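Local coordinates for 16L protein (Yaba-like disease virus, PDB 6TRR) that inhibits apoptosis of the infected cell as a poxvirus M11L-like protein, probably by capturing pro-death members of the Bcl-2 family, at the interface of chains A and B. Numbering follows the deposited sequence. Chains: chain A/B, 16L protein.

The interface of chains A and B. Residues chain A 47, 103, 130, 133-134, 140; chain B 16, 19-20, 23.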
loop_
_atom_site.group_PDB
_atom_site.type_symbol
_atom_site.label_atom_id
_atom_site.label_comp_id
_atom_site.label_asym_id
_atom_site.label_seq_id
_atom_site.Cartn_x
_atom_site.Cartn_y
_atom_site.Cartn_z
ATOM N N ILE A 47 -3.125 -17.073 8.588
ATOM C CA ILE A 47 -3.369 -15.822 9.299
ATOM C C ILE A 47 -4.706 -15.227 8.880
ATOM O O ILE A 47 -5.484 -14.757 9.719
ATOM C CB ILE A 47 -2.203 -14.846 9.063
ATOM C CG1 ILE A 47 -1.004 -15.270 9.911
ATOM C CG2 ILE A 47 -2.606 -13.410 9.397
ATOM C CD1 ILE A 47 0.284 -14.568 9.555
ATOM N N ILE A 103 -3.591 -8.132 15.015
ATOM C CA ILE A 103 -3.741 -8.153 13.563
ATOM C C ILE A 103 -5.190 -7.880 13.188
ATOM O O ILE A 103 -5.485 -7.011 12.358
ATOM C CB ILE A 103 -3.249 -9.493 12.989
ATOM C CG1 ILE A 103 -1.746 -9.642 13.238
ATOM C CG2 ILE A 103 -3.563 -9.577 11.492
ATOM C CD1 ILE A 103 -1.178 -10.970 12.824
ATOM N N ALA A 130 4.058 -5.427 13.067
ATOM C CA ALA A 130 4.468 -6.653 12.391
ATOM C C ALA A 130 5.811 -7.139 12.911
ATOM O O ALA A 130 6.008 -8.340 13.131
ATOM C CB ALA A 130 4.537 -6.421 10.883
ATOM N N ILE A 133 5.258 -8.641 16.308
ATOM C CA ILE A 133 4.559 -9.916 16.201
ATOM C C ILE A 133 5.502 -11.002 15.708
ATOM O O ILE A 133 5.374 -12.168 16.099
ATOM C CB ILE A 133 3.333 -9.768 15.285
ATOM C CG1 ILE A 133 2.277 -8.901 15.973
ATOM C CG2 ILE A 133 2.751 -11.134 14.929
ATOM C CD1 ILE A 133 1.117 -8.516 15.083
ATOM N N SER A 134 6.459 -10.650 14.851
ATOM C CA SER A 134 7.414 -11.633 14.358
ATOM C C SER A 134 8.452 -12.025 15.400
ATOM O O SER A 134 9.141 -13.030 15.206
ATOM C CB SER A 134 8.122 -11.108 13.107
ATOM O OG SER A 134 8.779 -9.878 13.353
ATOM N N LEU A 140 4.641 -18.199 18.058
ATOM C CA LEU A 140 3.512 -17.845 17.206
ATOM C C LEU A 140 3.200 -18.953 16.207
ATOM O O LEU A 140 2.035 -19.320 16.023
ATOM C CB LEU A 140 3.796 -16.531 16.478
ATOM C CG LEU A 140 2.687 -16.031 15.547
ATOM C CD1 LEU A 140 1.366 -15.876 16.289
ATOM C CD2 LEU A 140 3.095 -14.714 14.903
ATOM N N ILE B 16 7.179 -14.010 8.846
ATOM C CA ILE B 16 5.996 -13.538 9.563
ATOM C C ILE B 16 5.772 -12.062 9.274
ATOM O O ILE B 16 4.679 -11.643 8.875
ATOM C CB ILE B 16 6.150 -13.789 11.075
ATOM C CG1 ILE B 16 6.060 -15.282 11.394
ATOM C CG2 ILE B 16 5.106 -12.999 11.879
ATOM C CD1 ILE B 16 4.649 -15.823 11.437
ATOM N N VAL B 19 4.533 -11.324 5.754
ATOM C CA VAL B 19 3.158 -11.767 5.549
ATOM C C VAL B 19 2.187 -10.799 6.216
ATOM O O VAL B 19 1.172 -10.411 5.625
ATOM C CB VAL B 19 2.987 -13.213 6.055
ATOM C CG1 VAL B 19 1.514 -13.571 6.236
ATOM C CG2 VAL B 19 3.638 -14.179 5.073
ATOM N N ILE B 20 2.492 -10.374 7.444
ATOM C CA ILE B 20 1.599 -9.462 8.157
ATOM C C ILE B 20 1.512 -8.122 7.435
ATOM O O ILE B 20 0.426 -7.549 7.292
ATOM C CB ILE B 20 2.064 -9.292 9.615
ATOM C CG1 ILE B 20 1.915 -10.615 10.369
ATOM C CG2 ILE B 20 1.273 -8.182 10.314
ATOM C CD1 ILE B 20 2.592 -10.635 11.708
ATOM N N TYR B 23 -0.656 -8.710 4.389
ATOM C CA TYR B 23 -2.050 -8.944 4.753
ATOM C C TYR B 23 -2.760 -7.638 5.080
ATOM O O TYR B 23 -3.861 -7.374 4.586
ATOM C CB TYR B 23 -2.124 -9.905 5.940
ATOM C CG TYR B 23 -3.529 -10.165 6.440
ATOM C CD1 TYR B 23 -4.420 -10.927 5.696
ATOM C CD2 TYR B 23 -3.961 -9.658 7.660
ATOM C CE1 TYR B 23 -5.702 -11.173 6.149
ATOM C CE2 TYR B 23 -5.245 -9.899 8.122
ATOM C CZ TYR B 23 -6.109 -10.658 7.363
ATOM O OH TYR B 23 -7.386 -10.900 7.815
#
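B:Ile20 pushes its whole side chain from helix 14-34 of chain B between A:Ile133, A:Ala130 and A:Ile103 of chain A, a clear case of a helix held through interlocking aliphatic branches rather than by polar bonds. Its delta methyl CD1 leads. With CG1 anti to the carbonyl carbon (chi1 -66°) and an extended second torsion (168°), the long branch reaches away from its own helix and brings CD1 to 3.3 Å from CG2 of A:Ile133, tighter than usual van der Waals contact. The short branch serves another neighbour: CG2 of B:Ile20 lies 3.8 Å from the methyl CB of A:Ala130, whose small side chain probably lets the two helices approach. A:Ile103 passes the B:Ile20 side chain at about a right angle, its CD1 3.9 Å from CD1 of B:Ile20, while its other branch, CG2, lies obliquely beside the phenol ring of B:Tyr23, displaced from the ring plane, 3.8 Å from CE2 and close to CD2.

One turn earlier on the same helix, B:Ile16 is folded differently. Its second torsion of -80° bends the delta methyl back, and CD1 comes to 4.0 Å from CD2 of A:Leu140. Its CG2 rests 3.7 Å from CA of A:Ser134, close to the backbone of helix 120-134. The A:Ser134 hydroxyl OG is occupied within its own chain, donating to the carbonyl O of A:Ala130 one turn back (3.2 Å), which leaves carbon atoms to meet B:Ile16. On the flank, A:Ile47 of helix 38-57 crosses B:Val19 obliquely, its CD1 3.7 Å from CG1 of B:Val19.

No polar bond crosses this patch; complementary branched side chains do the holding. By two-fold symmetry the arrangement recurs with the chains exchanged, each copy lodging its helix 14-34 among the helices of its partner, an exchange of the domain-swapped kind that probably stabilises a dimer of this Bcl-2-like inhibitor.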